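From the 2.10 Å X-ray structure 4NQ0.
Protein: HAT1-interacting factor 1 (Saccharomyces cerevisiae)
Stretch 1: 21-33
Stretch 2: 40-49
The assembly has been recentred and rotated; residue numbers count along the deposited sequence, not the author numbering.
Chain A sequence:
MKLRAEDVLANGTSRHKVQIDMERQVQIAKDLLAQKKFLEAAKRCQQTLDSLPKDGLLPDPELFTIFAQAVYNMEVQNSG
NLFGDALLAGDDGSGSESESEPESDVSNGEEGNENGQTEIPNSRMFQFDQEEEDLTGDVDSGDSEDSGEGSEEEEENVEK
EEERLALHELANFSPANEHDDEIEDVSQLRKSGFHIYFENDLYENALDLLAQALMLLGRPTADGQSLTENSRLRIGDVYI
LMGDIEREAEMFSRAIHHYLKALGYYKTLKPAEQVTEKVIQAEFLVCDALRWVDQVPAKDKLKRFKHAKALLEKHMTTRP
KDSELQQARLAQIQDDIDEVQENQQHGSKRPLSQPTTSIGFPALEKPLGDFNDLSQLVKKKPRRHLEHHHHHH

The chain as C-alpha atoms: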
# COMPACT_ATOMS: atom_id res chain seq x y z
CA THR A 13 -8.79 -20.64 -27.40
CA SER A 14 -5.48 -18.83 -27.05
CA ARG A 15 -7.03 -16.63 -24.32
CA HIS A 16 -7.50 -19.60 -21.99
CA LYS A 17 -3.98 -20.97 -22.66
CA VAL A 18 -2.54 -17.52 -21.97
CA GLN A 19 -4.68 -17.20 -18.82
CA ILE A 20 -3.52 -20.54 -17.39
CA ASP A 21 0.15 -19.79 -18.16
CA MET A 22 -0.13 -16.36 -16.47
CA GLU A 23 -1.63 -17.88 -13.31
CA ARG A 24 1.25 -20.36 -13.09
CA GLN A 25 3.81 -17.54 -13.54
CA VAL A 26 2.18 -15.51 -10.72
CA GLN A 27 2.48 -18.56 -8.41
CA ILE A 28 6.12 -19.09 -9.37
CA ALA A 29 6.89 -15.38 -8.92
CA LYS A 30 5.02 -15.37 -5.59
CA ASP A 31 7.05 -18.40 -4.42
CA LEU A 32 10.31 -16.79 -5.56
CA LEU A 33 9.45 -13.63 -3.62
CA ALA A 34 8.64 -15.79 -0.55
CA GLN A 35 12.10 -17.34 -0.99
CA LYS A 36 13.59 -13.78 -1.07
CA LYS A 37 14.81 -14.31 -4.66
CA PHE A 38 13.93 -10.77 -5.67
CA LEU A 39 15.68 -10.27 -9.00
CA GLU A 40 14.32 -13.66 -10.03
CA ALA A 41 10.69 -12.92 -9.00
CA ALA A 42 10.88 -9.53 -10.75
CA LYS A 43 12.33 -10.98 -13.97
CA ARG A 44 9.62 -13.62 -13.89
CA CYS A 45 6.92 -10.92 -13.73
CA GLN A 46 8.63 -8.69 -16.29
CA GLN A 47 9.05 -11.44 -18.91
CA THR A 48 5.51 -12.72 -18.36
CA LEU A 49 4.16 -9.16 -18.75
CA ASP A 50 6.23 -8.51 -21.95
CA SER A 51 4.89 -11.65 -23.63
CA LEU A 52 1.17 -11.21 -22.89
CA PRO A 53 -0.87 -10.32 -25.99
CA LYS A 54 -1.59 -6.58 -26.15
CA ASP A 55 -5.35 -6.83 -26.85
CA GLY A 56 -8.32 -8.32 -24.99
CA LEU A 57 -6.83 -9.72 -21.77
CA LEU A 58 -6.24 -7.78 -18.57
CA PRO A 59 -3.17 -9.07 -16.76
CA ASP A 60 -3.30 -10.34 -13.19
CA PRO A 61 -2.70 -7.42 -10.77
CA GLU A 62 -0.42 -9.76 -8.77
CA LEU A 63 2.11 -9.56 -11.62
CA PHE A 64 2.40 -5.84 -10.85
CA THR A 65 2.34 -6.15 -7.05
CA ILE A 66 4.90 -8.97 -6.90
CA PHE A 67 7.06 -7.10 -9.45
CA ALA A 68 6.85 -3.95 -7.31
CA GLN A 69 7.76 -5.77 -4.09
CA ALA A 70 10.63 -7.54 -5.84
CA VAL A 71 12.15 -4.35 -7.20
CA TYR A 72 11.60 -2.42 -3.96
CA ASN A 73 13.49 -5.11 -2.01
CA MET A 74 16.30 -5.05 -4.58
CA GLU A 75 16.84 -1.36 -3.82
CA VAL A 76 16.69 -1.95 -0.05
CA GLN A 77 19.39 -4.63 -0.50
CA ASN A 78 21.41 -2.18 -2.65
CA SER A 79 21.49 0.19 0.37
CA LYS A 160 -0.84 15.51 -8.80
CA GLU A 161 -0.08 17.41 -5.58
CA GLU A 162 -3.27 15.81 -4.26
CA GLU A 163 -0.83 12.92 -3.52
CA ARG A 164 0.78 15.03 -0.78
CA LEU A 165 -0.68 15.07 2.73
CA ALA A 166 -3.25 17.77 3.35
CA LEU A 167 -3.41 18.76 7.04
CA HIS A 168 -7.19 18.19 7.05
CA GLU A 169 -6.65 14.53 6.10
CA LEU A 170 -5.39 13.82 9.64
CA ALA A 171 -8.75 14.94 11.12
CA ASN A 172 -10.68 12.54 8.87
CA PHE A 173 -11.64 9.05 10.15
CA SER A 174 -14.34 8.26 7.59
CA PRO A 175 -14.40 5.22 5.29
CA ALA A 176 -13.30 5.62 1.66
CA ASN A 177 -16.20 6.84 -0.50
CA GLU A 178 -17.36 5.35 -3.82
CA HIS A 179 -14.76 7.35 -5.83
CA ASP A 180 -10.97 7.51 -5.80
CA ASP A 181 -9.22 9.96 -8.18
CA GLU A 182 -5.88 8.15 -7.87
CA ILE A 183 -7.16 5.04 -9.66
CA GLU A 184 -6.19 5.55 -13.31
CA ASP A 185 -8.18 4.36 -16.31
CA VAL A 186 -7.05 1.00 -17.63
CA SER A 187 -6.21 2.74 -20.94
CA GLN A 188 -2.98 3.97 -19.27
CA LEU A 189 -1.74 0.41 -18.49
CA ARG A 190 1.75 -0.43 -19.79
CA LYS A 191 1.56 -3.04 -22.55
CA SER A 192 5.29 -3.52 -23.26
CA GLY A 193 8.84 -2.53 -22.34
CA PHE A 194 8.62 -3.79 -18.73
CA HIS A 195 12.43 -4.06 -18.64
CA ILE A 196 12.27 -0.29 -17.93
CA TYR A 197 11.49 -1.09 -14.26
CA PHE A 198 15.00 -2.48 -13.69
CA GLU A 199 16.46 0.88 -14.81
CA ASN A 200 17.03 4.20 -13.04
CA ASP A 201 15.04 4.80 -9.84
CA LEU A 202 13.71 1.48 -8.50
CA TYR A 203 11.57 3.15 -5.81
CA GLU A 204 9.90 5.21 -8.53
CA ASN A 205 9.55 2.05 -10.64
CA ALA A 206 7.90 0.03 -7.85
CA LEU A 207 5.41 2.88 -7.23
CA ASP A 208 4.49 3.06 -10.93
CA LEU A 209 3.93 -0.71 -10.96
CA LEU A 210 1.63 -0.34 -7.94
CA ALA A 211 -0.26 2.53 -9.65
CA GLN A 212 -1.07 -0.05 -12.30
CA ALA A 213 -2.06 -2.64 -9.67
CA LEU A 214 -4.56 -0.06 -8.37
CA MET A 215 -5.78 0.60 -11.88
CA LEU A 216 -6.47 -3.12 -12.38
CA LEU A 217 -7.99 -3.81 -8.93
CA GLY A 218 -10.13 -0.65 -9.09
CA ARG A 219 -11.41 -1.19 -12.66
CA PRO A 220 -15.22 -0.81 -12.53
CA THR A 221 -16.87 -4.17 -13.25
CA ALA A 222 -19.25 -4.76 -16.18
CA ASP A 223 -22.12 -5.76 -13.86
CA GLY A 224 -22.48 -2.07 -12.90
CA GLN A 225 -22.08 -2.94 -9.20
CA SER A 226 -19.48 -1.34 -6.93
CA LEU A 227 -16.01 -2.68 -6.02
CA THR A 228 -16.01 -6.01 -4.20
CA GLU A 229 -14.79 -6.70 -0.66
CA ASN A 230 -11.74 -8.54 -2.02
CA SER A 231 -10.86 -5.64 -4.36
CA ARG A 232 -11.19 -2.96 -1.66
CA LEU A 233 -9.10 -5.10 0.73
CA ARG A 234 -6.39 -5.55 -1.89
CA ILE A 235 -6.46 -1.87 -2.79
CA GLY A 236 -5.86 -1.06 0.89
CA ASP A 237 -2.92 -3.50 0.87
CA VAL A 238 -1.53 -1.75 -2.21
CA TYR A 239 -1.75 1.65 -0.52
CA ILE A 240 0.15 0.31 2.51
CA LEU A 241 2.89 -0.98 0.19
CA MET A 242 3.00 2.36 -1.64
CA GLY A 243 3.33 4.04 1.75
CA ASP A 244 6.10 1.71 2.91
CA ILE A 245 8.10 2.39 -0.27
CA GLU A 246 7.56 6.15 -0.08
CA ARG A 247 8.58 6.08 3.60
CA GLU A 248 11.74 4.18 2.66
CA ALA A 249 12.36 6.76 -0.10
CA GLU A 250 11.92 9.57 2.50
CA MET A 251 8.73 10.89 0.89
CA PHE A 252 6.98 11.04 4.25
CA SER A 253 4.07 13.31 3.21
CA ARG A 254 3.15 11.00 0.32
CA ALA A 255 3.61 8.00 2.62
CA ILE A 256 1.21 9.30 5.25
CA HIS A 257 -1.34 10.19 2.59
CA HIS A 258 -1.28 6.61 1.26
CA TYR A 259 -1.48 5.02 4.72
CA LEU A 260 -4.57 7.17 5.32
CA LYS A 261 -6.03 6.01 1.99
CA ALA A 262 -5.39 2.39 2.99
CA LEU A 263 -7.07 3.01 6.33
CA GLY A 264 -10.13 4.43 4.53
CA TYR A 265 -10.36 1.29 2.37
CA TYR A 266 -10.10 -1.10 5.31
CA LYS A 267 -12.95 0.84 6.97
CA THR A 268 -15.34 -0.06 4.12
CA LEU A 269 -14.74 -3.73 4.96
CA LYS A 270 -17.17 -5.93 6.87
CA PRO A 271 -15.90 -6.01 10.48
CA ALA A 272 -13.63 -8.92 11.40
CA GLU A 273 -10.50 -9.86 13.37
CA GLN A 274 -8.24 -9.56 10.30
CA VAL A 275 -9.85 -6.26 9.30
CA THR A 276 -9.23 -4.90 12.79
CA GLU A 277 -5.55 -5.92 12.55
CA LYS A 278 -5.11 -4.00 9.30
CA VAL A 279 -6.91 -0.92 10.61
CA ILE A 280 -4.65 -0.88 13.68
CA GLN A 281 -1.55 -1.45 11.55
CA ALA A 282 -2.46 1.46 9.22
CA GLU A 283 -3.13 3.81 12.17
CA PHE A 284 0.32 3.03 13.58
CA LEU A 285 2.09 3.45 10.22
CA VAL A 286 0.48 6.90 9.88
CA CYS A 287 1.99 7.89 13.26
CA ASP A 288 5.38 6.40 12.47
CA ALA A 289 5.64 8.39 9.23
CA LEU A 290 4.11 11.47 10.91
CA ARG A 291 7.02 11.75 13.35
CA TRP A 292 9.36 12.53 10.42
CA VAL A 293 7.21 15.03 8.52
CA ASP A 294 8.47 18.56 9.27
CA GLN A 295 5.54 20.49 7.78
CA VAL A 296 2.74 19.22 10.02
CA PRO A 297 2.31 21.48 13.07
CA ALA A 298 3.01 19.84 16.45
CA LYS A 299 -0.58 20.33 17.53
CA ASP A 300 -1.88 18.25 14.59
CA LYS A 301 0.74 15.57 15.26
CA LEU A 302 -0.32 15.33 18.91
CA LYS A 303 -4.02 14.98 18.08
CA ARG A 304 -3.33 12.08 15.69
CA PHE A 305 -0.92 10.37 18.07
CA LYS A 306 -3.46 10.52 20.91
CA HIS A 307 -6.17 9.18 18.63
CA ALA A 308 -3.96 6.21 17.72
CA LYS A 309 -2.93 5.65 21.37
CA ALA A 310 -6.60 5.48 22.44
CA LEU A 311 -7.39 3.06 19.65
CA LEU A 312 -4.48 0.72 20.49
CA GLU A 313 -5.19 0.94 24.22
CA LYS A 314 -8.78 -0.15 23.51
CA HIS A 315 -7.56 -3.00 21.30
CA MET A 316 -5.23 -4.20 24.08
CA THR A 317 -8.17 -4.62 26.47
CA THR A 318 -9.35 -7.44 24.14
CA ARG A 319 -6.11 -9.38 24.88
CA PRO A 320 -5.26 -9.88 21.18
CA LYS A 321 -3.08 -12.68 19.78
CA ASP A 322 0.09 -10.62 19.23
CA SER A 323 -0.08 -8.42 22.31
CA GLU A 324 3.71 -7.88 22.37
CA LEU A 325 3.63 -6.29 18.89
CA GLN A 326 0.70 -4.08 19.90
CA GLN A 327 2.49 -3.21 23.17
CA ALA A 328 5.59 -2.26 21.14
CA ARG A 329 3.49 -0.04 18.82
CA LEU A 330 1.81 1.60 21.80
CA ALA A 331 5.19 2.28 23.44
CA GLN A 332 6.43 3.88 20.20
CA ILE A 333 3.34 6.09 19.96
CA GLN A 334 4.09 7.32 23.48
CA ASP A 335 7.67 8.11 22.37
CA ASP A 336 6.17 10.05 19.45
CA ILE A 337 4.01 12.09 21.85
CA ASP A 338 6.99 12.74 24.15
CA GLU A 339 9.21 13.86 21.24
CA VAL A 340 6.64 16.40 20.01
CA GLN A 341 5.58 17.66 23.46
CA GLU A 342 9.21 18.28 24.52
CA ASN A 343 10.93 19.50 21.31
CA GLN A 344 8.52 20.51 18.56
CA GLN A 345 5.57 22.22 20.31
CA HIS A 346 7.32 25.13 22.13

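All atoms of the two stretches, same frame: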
# COMPACT_ATOMS: atom_id res chain seq x y z
N ASP A 21 -1.29 -20.04 -18.25
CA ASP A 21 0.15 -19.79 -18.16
C ASP A 21 0.47 -18.64 -17.19
O ASP A 21 1.39 -18.74 -16.37
CB ASP A 21 0.74 -19.49 -19.54
CG ASP A 21 2.18 -18.97 -19.47
OD1 ASP A 21 3.11 -19.80 -19.51
OD2 ASP A 21 2.37 -17.74 -19.42
N MET A 22 -0.29 -17.55 -17.32
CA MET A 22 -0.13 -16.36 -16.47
C MET A 22 -0.34 -16.69 -14.99
O MET A 22 0.43 -16.26 -14.13
CB MET A 22 -1.11 -15.27 -16.91
CG MET A 22 -1.12 -14.04 -16.02
SD MET A 22 -2.03 -12.66 -16.72
CE MET A 22 -3.73 -13.22 -16.64
N GLU A 23 -1.39 -17.45 -14.68
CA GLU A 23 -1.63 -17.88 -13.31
C GLU A 23 -0.48 -18.72 -12.75
O GLU A 23 -0.12 -18.57 -11.59
CB GLU A 23 -2.96 -18.64 -13.18
CG GLU A 23 -4.20 -17.78 -13.43
CD GLU A 23 -4.11 -16.39 -12.79
OE1 GLU A 23 -3.89 -16.31 -11.56
OE2 GLU A 23 -4.25 -15.38 -13.52
N ARG A 24 0.12 -19.57 -13.57
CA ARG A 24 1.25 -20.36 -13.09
C ARG A 24 2.45 -19.45 -12.82
O ARG A 24 3.14 -19.60 -11.81
CB ARG A 24 1.62 -21.45 -14.10
CG ARG A 24 2.53 -22.53 -13.50
CD ARG A 24 2.94 -23.57 -14.53
NE ARG A 24 1.80 -24.08 -15.28
CZ ARG A 24 1.53 -23.83 -16.56
NH1 ARG A 24 0.44 -24.36 -17.12
NH2 ARG A 24 2.32 -23.05 -17.30
N GLN A 25 2.69 -18.49 -13.70
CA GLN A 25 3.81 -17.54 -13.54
C GLN A 25 3.69 -16.68 -12.27
O GLN A 25 4.69 -16.43 -11.59
CB GLN A 25 3.94 -16.65 -14.77
CG GLN A 25 4.29 -17.38 -16.08
CD GLN A 25 5.22 -18.56 -15.86
OE1 GLN A 25 6.36 -18.40 -15.41
NE2 GLN A 25 4.73 -19.75 -16.16
N VAL A 26 2.47 -16.22 -11.97
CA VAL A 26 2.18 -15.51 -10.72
C VAL A 26 2.57 -16.37 -9.50
O VAL A 26 3.24 -15.90 -8.59
CB VAL A 26 0.68 -15.11 -10.63
CG1 VAL A 26 0.28 -14.75 -9.18
CG2 VAL A 26 0.38 -13.97 -11.58
N GLN A 27 2.15 -17.64 -9.50
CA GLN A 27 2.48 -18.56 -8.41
C GLN A 27 3.99 -18.79 -8.26
O GLN A 27 4.51 -18.83 -7.14
CB GLN A 27 1.75 -19.90 -8.58
CG GLN A 27 0.25 -19.81 -8.31
CD GLN A 27 -0.08 -19.28 -6.91
OE1 GLN A 27 0.32 -19.86 -5.88
NE2 GLN A 27 -0.81 -18.15 -6.86
N ILE A 28 4.68 -18.93 -9.39
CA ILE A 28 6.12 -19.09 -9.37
C ILE A 28 6.78 -17.82 -8.83
O ILE A 28 7.66 -17.89 -7.98
CB ILE A 28 6.67 -19.43 -10.77
CG1 ILE A 28 6.23 -20.83 -11.20
CG2 ILE A 28 8.19 -19.37 -10.79
CD1 ILE A 28 6.50 -21.11 -12.67
N ALA A 29 6.34 -16.66 -9.32
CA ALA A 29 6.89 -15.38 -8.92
C ALA A 29 6.63 -15.13 -7.43
O ALA A 29 7.51 -14.66 -6.72
CB ALA A 29 6.29 -14.25 -9.75
N LYS A 30 5.42 -15.45 -6.99
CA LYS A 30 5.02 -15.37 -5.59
C LYS A 30 5.94 -16.23 -4.72
O LYS A 30 6.42 -15.77 -3.68
CB LYS A 30 3.56 -15.82 -5.48
CG LYS A 30 2.96 -15.90 -4.08
CD LYS A 30 1.48 -16.33 -4.12
CE LYS A 30 0.56 -15.24 -4.69
NZ LYS A 30 -0.77 -15.75 -5.14
N ASP A 31 6.18 -17.47 -5.15
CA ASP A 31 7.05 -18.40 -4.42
C ASP A 31 8.49 -17.92 -4.39
O ASP A 31 9.18 -18.08 -3.38
CB ASP A 31 6.98 -19.80 -5.04
CG ASP A 31 5.65 -20.49 -4.78
N LEU A 32 8.95 -17.33 -5.49
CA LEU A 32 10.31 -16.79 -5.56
C LEU A 32 10.48 -15.59 -4.63
O LEU A 32 11.55 -15.39 -4.05
CB LEU A 32 10.66 -16.39 -6.99
CG LEU A 32 10.90 -17.54 -7.99
CD1 LEU A 32 10.95 -17.00 -9.41
CD2 LEU A 32 12.18 -18.31 -7.67
N LEU A 33 9.43 -14.78 -4.52
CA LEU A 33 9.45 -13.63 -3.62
C LEU A 33 9.47 -14.12 -2.17
O LEU A 33 10.24 -13.60 -1.38
CB LEU A 33 8.23 -12.73 -3.86
CG LEU A 33 8.16 -11.42 -3.06
CD1 LEU A 33 9.38 -10.54 -3.31
CD2 LEU A 33 6.88 -10.67 -3.37
N GLU A 40 14.91 -12.54 -9.33
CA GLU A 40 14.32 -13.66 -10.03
C GLU A 40 12.78 -13.57 -10.11
O GLU A 40 12.20 -13.88 -11.14
CB GLU A 40 14.75 -14.97 -9.38
CG GLU A 40 16.26 -15.27 -9.48
CD GLU A 40 17.10 -14.74 -8.30
OE1 GLU A 40 16.62 -13.89 -7.50
OE2 GLU A 40 18.27 -15.19 -8.18
N ALA A 41 12.15 -13.15 -9.02
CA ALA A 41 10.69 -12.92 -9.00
C ALA A 41 10.31 -11.76 -9.92
O ALA A 41 9.33 -11.84 -10.66
CB ALA A 41 10.20 -12.67 -7.58
N ALA A 42 11.10 -10.69 -9.88
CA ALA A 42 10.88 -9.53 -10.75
C ALA A 42 11.02 -9.89 -12.23
O ALA A 42 10.14 -9.55 -13.05
CB ALA A 42 11.84 -8.41 -10.38
N LYS A 43 12.12 -10.56 -12.59
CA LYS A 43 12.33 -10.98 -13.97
C LYS A 43 11.18 -11.84 -14.44
O LYS A 43 10.72 -11.72 -15.57
CB LYS A 43 13.64 -11.76 -14.14
CG LYS A 43 14.88 -10.87 -14.16
CD LYS A 43 16.08 -11.52 -14.89
CE LYS A 43 17.00 -12.31 -13.95
NZ LYS A 43 18.46 -12.08 -14.25
N ARG A 44 10.72 -12.72 -13.57
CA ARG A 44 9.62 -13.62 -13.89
C ARG A 44 8.36 -12.83 -14.26
O ARG A 44 7.66 -13.17 -15.22
CB ARG A 44 9.32 -14.50 -12.69
CG ARG A 44 8.55 -15.73 -13.04
CD ARG A 44 9.51 -16.86 -13.33
NE ARG A 44 8.83 -17.93 -14.02
CZ ARG A 44 9.41 -19.06 -14.40
NH1 ARG A 44 10.70 -19.27 -14.15
NH2 ARG A 44 8.70 -19.98 -15.03
N CYS A 45 8.08 -11.79 -13.48
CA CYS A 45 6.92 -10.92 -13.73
C CYS A 45 7.13 -10.12 -15.00
O CYS A 45 6.25 -10.06 -15.84
CB CYS A 45 6.70 -9.94 -12.56
SG CYS A 45 6.17 -10.72 -11.02
N GLN A 46 8.31 -9.51 -15.13
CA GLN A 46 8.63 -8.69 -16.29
C GLN A 46 8.47 -9.46 -17.61
O GLN A 46 7.81 -9.00 -18.53
CB GLN A 46 10.05 -8.13 -16.17
CG GLN A 46 10.54 -7.38 -17.40
CD GLN A 46 11.57 -8.17 -18.19
OE1 GLN A 46 12.51 -8.71 -17.61
NE2 GLN A 46 11.40 -8.23 -19.52
N GLN A 47 9.08 -10.64 -17.68
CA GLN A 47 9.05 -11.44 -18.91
C GLN A 47 7.64 -11.95 -19.20
O GLN A 47 7.23 -12.02 -20.34
CB GLN A 47 10.02 -12.61 -18.82
CG GLN A 47 11.48 -12.17 -18.73
CD GLN A 47 12.38 -13.29 -18.29
OE1 GLN A 47 12.03 -14.46 -18.41
NE2 GLN A 47 13.54 -12.94 -17.76
N THR A 48 6.90 -12.31 -18.16
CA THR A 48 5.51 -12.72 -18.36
C THR A 48 4.72 -11.53 -18.91
O THR A 48 3.99 -11.68 -19.88
CB THR A 48 4.86 -13.27 -17.06
OG1 THR A 48 5.67 -14.34 -16.54
CG2 THR A 48 3.45 -13.78 -17.32
N LEU A 49 4.90 -10.34 -18.31
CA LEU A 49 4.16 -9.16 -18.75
C LEU A 49 4.51 -8.79 -20.21
O LEU A 49 3.62 -8.44 -20.97
CB LEU A 49 4.36 -7.95 -17.80
CG LEU A 49 3.56 -7.98 -16.48
CD1 LEU A 49 4.05 -6.95 -15.48
CD2 LEU A 49 2.06 -7.83 -16.70

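Residues 21-33 and 40-49 belong to two helices that run nearly antiparallel, with 162° between their N-to-C directions and a closest axial approach of 8.3 Å. The spacing is uneven: the CA atoms of Ala29 and Ala41 lie 4.5 Å apart, whereas those of Met22 and Thr48 are separated by 7.0 Å. Close approach is possible at the alanine pair because each side chain is a single methyl group. Ala41 CB lies 3.5 Å from Ala29 O, a carbonyl already accepting from Leu33 N at 2.9 Å within its own helix, so the methyl meets a satisfied backbone oxygen. Ala41 CB also packs 3.8 Å from Leu32 CB, while Ala29 CB rests 3.8 Å from Cys45 SG, giving an apolar seam.

Polar bonding across the interface converges on one acceptor. Gln25 OE1 receives Arg44 NH2 at 2.8 Å and Arg44 NE at 2.9 Å, with N-H...acceptor angles of 143° and 144°. The oxygen lies at the guanidinium edge, near its plane, where the N-H bonds point, so a single amide oxygen can engage both nitrogens. Since the amide is neutral, this is a charged donor group meeting a neutral acceptor. The other end of that amide, Gln25 NE2, makes only a weak bond to Asp21 O, at 3.5 Å and 142°; Asp21 O also accepts from Gln25 N at 3.0 Å.

Arg44 fits as a knob among Gln25, Ile28, Ala29 and Leu32. Ile28 CG2 covers one guanidinium face, and Leu32 CD1 approaches Arg44 CD at 4.2 Å, so apolar groups flank the arginine without competing for its N-H groups.

Thr48 OG1 donates to Arg44 O at 2.7 Å, one turn back in its own helix. Thr48 OG1 also lies 3.4 Å from Gln25 CG, a packing contact, since that carbon offers no acceptor.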